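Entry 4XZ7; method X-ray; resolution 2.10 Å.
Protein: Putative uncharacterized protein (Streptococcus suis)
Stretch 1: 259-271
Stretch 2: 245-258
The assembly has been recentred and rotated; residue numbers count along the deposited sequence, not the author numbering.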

# COMPACT_ATOMS: atom_id res chain seq x y z
N ARG B 259 -3.68 -15.62 -10.21
CA ARG B 259 -2.28 -15.26 -10.39
C ARG B 259 -1.47 -16.42 -10.98
O ARG B 259 -0.46 -16.20 -11.64
CB ARG B 259 -1.71 -14.84 -9.04
CG ARG B 259 -0.31 -14.29 -9.04
CD ARG B 259 -0.03 -13.84 -7.63
NE ARG B 259 1.25 -13.17 -7.48
CZ ARG B 259 2.27 -13.66 -6.78
NH1 ARG B 259 2.14 -14.84 -6.18
NH2 ARG B 259 3.39 -12.96 -6.66
N GLN B 260 -1.92 -17.64 -10.72
CA GLN B 260 -1.25 -18.87 -11.15
C GLN B 260 0.17 -18.98 -10.57
O GLN B 260 1.04 -19.64 -11.13
CB GLN B 260 -1.22 -18.94 -12.68
CG GLN B 260 -2.59 -18.76 -13.32
CD GLN B 260 -2.59 -19.14 -14.79
OE1 GLN B 260 -2.00 -18.44 -15.61
NE2 GLN B 260 -3.23 -20.25 -15.12
N LYS B 261 0.37 -18.34 -9.44
CA LYS B 261 1.65 -18.31 -8.78
C LYS B 261 1.34 -18.20 -7.30
O LYS B 261 0.61 -17.30 -6.88
CB LYS B 261 2.50 -17.13 -9.26
CG LYS B 261 3.96 -17.15 -8.81
CD LYS B 261 4.66 -15.91 -9.39
CE LYS B 261 6.15 -15.92 -9.15
NZ LYS B 261 6.69 -14.59 -9.52
N ALA B 262 1.89 -19.12 -6.52
CA ALA B 262 1.41 -19.26 -5.15
C ALA B 262 2.43 -19.91 -4.23
O ALA B 262 3.43 -20.49 -4.69
CB ALA B 262 0.10 -20.06 -5.14
N MET B 263 2.20 -19.77 -2.96
CA MET B 263 2.90 -20.46 -1.93
C MET B 263 1.97 -21.40 -1.20
O MET B 263 0.86 -21.51 -1.57
CB MET B 263 3.51 -19.48 -0.97
CG MET B 263 4.74 -18.90 -1.53
SD MET B 263 5.34 -17.45 -0.75
CE MET B 263 5.44 -17.86 0.94
N CYS B 264 2.48 -22.04 -0.17
CA CYS B 264 1.79 -23.11 0.51
C CYS B 264 0.35 -22.83 0.96
O CYS B 264 -0.50 -23.63 0.73
CB CYS B 264 2.63 -23.72 1.65
SG CYS B 264 2.96 -22.67 3.07
N VAL B 265 0.11 -21.70 1.58
CA VAL B 265 -1.21 -21.35 2.01
C VAL B 265 -2.11 -21.21 0.81
O VAL B 265 -3.19 -21.69 0.84
CB VAL B 265 -1.26 -20.11 2.91
CG1 VAL B 265 -2.69 -19.72 3.19
CG2 VAL B 265 -0.53 -20.38 4.21
N GLY B 266 -1.63 -20.60 -0.26
CA GLY B 266 -2.43 -20.52 -1.47
C GLY B 266 -2.84 -21.88 -2.01
O GLY B 266 -4.03 -22.17 -2.15
N PHE B 267 -1.85 -22.71 -2.31
CA PHE B 267 -2.12 -24.10 -2.70
C PHE B 267 -3.13 -24.80 -1.79
O PHE B 267 -4.07 -25.42 -2.27
CB PHE B 267 -0.83 -24.90 -2.71
CG PHE B 267 -0.00 -24.74 -3.94
CD1 PHE B 267 -0.06 -25.69 -4.96
CD2 PHE B 267 0.88 -23.68 -4.07
CE1 PHE B 267 0.73 -25.57 -6.09
CE2 PHE B 267 1.68 -23.54 -5.20
CZ PHE B 267 1.61 -24.49 -6.21
N SER B 268 -2.92 -24.71 -0.48
CA SER B 268 -3.76 -25.42 0.49
C SER B 268 -5.18 -24.86 0.55
O SER B 268 -6.14 -25.61 0.76
CB SER B 268 -3.12 -25.39 1.88
OG SER B 268 -1.81 -25.95 1.88
N THR B 269 -5.32 -23.55 0.38
CA THR B 269 -6.65 -22.93 0.42
C THR B 269 -7.47 -23.27 -0.82
O THR B 269 -8.66 -23.61 -0.73
CB THR B 269 -6.55 -21.41 0.55
OG1 THR B 269 -5.81 -21.08 1.75
CG2 THR B 269 -7.93 -20.78 0.59
N THR B 270 -6.83 -23.21 -1.98
CA THR B 270 -7.50 -23.62 -3.21
C THR B 270 -7.87 -25.11 -3.16
O THR B 270 -8.95 -25.51 -3.58
CB THR B 270 -6.62 -23.35 -4.44
OG1 THR B 270 -6.39 -21.95 -4.53
CG2 THR B 270 -7.31 -23.82 -5.73
N ALA B 271 -6.96 -25.92 -2.62
CA ALA B 271 -7.22 -27.35 -2.52
C ALA B 271 -8.37 -27.63 -1.55
O ALA B 271 -9.22 -28.46 -1.83
CB ALA B 271 -5.97 -28.10 -2.09
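Stretch 2, residues 245-258: INYYLGSDLFAVTE

How does stretch 2 run against stretch 1? Its helix, about 245-251, lies beside helix 264-271 in nearly the same direction: the axes approach to 7.9 Å and cross at -21°. A type I turn from Asp252 to Ala255 follows, with Asp252 (chi1 p) capping it by accepting from Phe254 N at OD1, 2.9 Å. A weakly bonded helical segment then passes straight into Arg259, and Gln260 breaks it with positive phi.

What lets the backbones come so close? Glycine meets glycine: Gly266 CA lies 3.6 Å from Gly250 O, a CA-H...O contact, and a CB on Gly266 would clash with that oxygen. The same Gly250 O accepts from Met263 N at 2.8 Å, almost linearly. Around the turn after the helix of stretch 2, Arg259 N donates to Phe254 O (3.1 Å) and Lys261 N to Ala255 O (3.2 Å).

Why is the Arg259 side chain extended? With chi1 to chi3 all t, it reaches back along stretch 2 and sits among Asn246, Leu249, Gly250 and Ala255. Its CD is 3.4 Å from Leu249 O, while NH1 packs 3.6 Å from Gly250 CA. NH1 also donates to Lys261 O at 3.0 Å, and NH2 is bonded elsewhere in the structure.

How are other side chains near the contact set? Tyr247, chi1 t, starts away from stretch 1, but its ring returns so that CD1 meets Met263 CE at 3.4 Å. Ser251, chi1 m, turns OG back to Tyr247 O (2.6 Å); a water links this OG to Val265 N. Val256 has a chi1 of -4°, between wells and nearly eclipsed; its CG1 lies 4.0 Å from Ala262 CB and only 3.1 Å from Thr270 OG1, a tight approach for a methyl group. Thr269, chi1 m, bonds OG1 to Val265 O (2.8 Å), and another water joins that OG1 to Ser251 O.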

# COMPACT_ATOMS: atom_id res chain seq x y z
N ILE B 245 4.64 -8.00 0.52
CA ILE B 245 3.26 -8.06 0.06
C ILE B 245 3.06 -9.31 -0.83
O ILE B 245 1.97 -9.91 -0.87
CB ILE B 245 2.87 -6.75 -0.71
CG1 ILE B 245 1.38 -6.76 -1.09
CG2 ILE B 245 3.69 -6.60 -1.99
CD1 ILE B 245 0.96 -5.52 -1.86
N ASN B 246 4.13 -9.73 -1.50
CA ASN B 246 4.09 -10.94 -2.34
C ASN B 246 3.74 -12.21 -1.55
O ASN B 246 3.24 -13.18 -2.12
CB ASN B 246 5.41 -11.13 -3.07
CG ASN B 246 5.66 -10.06 -4.11
OD1 ASN B 246 4.87 -9.88 -5.04
ND2 ASN B 246 6.77 -9.34 -3.96
N TYR B 247 4.02 -12.21 -0.25
CA TYR B 247 3.60 -13.34 0.58
C TYR B 247 2.08 -13.47 0.57
O TYR B 247 1.51 -14.56 0.38
CB TYR B 247 4.09 -13.19 2.03
CG TYR B 247 3.53 -14.27 2.93
CD1 TYR B 247 4.10 -15.54 2.97
CD2 TYR B 247 2.41 -14.02 3.70
CE1 TYR B 247 3.56 -16.53 3.79
CE2 TYR B 247 1.87 -15.00 4.51
CZ TYR B 247 2.44 -16.25 4.55
OH TYR B 247 1.88 -17.20 5.37
N TYR B 248 1.42 -12.33 0.73
CA TYR B 248 -0.03 -12.32 0.76
C TYR B 248 -0.59 -12.60 -0.63
O TYR B 248 -1.58 -13.32 -0.77
CB TYR B 248 -0.52 -10.97 1.32
CG TYR B 248 0.13 -10.74 2.66
CD1 TYR B 248 -0.16 -11.56 3.73
CD2 TYR B 248 1.09 -9.75 2.84
CE1 TYR B 248 0.44 -11.41 4.94
CE2 TYR B 248 1.71 -9.58 4.08
CZ TYR B 248 1.38 -10.42 5.12
OH TYR B 248 1.96 -10.30 6.36
N LEU B 249 0.07 -12.08 -1.67
CA LEU B 249 -0.37 -12.35 -3.04
C LEU B 249 -0.21 -13.83 -3.43
O LEU B 249 -0.88 -14.32 -4.35
CB LEU B 249 0.40 -11.49 -4.03
CG LEU B 249 0.14 -9.99 -3.96
CD1 LEU B 249 1.18 -9.28 -4.83
CD2 LEU B 249 -1.26 -9.72 -4.46
N GLY B 250 0.70 -14.53 -2.76
CA GLY B 250 0.88 -15.94 -3.03
C GLY B 250 0.08 -16.85 -2.11
O GLY B 250 0.04 -18.08 -2.32
N SER B 251 -0.52 -16.25 -1.07
CA SER B 251 -1.20 -17.02 -0.03
C SER B 251 -2.73 -16.92 -0.02
O SER B 251 -3.40 -17.77 0.57
CB SER B 251 -0.69 -16.59 1.35
OG SER B 251 0.70 -16.82 1.48
N ASP B 252 -3.28 -15.88 -0.65
CA ASP B 252 -4.72 -15.68 -0.56
C ASP B 252 -5.49 -16.46 -1.62
O ASP B 252 -4.90 -17.15 -2.46
CB ASP B 252 -5.11 -14.18 -0.62
CG ASP B 252 -4.91 -13.53 -1.99
OD1 ASP B 252 -4.84 -14.22 -3.03
OD2 ASP B 252 -4.86 -12.28 -2.03
N LEU B 253 -6.80 -16.31 -1.60
CA LEU B 253 -7.69 -17.18 -2.36
C LEU B 253 -7.56 -17.00 -3.87
O LEU B 253 -8.10 -17.79 -4.63
CB LEU B 253 -9.14 -16.95 -1.95
CG LEU B 253 -9.88 -15.65 -2.27
CD1 LEU B 253 -11.39 -15.84 -2.00
CD2 LEU B 253 -9.36 -14.48 -1.44
N PHE B 254 -6.82 -15.97 -4.29
CA PHE B 254 -6.68 -15.69 -5.72
C PHE B 254 -5.35 -16.16 -6.30
O PHE B 254 -5.12 -16.07 -7.51
CB PHE B 254 -6.82 -14.19 -5.96
CG PHE B 254 -8.12 -13.63 -5.47
CD1 PHE B 254 -9.34 -14.09 -5.98
CD2 PHE B 254 -8.14 -12.64 -4.52
CE1 PHE B 254 -10.53 -13.57 -5.53
CE2 PHE B 254 -9.34 -12.11 -4.07
CZ PHE B 254 -10.53 -12.58 -4.58
N ALA B 255 -4.49 -16.66 -5.44
CA ALA B 255 -3.12 -16.94 -5.82
C ALA B 255 -3.00 -18.04 -6.90
O ALA B 255 -2.34 -17.84 -7.91
CB ALA B 255 -2.31 -17.31 -4.60
N VAL B 256 -3.59 -19.21 -6.69
CA VAL B 256 -3.37 -20.22 -7.74
C VAL B 256 -4.39 -20.05 -8.87
O VAL B 256 -4.11 -20.41 -10.01
CB VAL B 256 -3.36 -21.68 -7.18
CG1 VAL B 256 -3.49 -21.72 -5.68
CG2 VAL B 256 -4.35 -22.61 -7.92
N THR B 257 -5.52 -19.43 -8.57
CA THR B 257 -6.60 -19.33 -9.55
C THR B 257 -6.40 -18.19 -10.55
O THR B 257 -6.44 -18.41 -11.75
CB THR B 257 -7.95 -19.16 -8.85
OG1 THR B 257 -7.82 -18.24 -7.76
CG2 THR B 257 -8.44 -20.50 -8.33
N GLU B 258 -6.21 -16.97 -10.05
CA GLU B 258 -5.98 -15.80 -10.88
C GLU B 258 -4.52 -15.58 -11.24
O GLU B 258 -4.16 -15.35 -12.39
CB GLU B 258 -6.51 -14.54 -10.18
CG GLU B 258 -8.00 -14.61 -9.89
CD GLU B 258 -8.55 -13.30 -9.35
OE1 GLU B 258 -7.78 -12.35 -9.10
OE2 GLU B 258 -9.78 -13.24 -9.17
O HOH W 1 -5.85 -18.07 1.83
O HOH W 2 1.79 -19.39 1.91
O HOH W 3 -8.80 -20.50 -4.39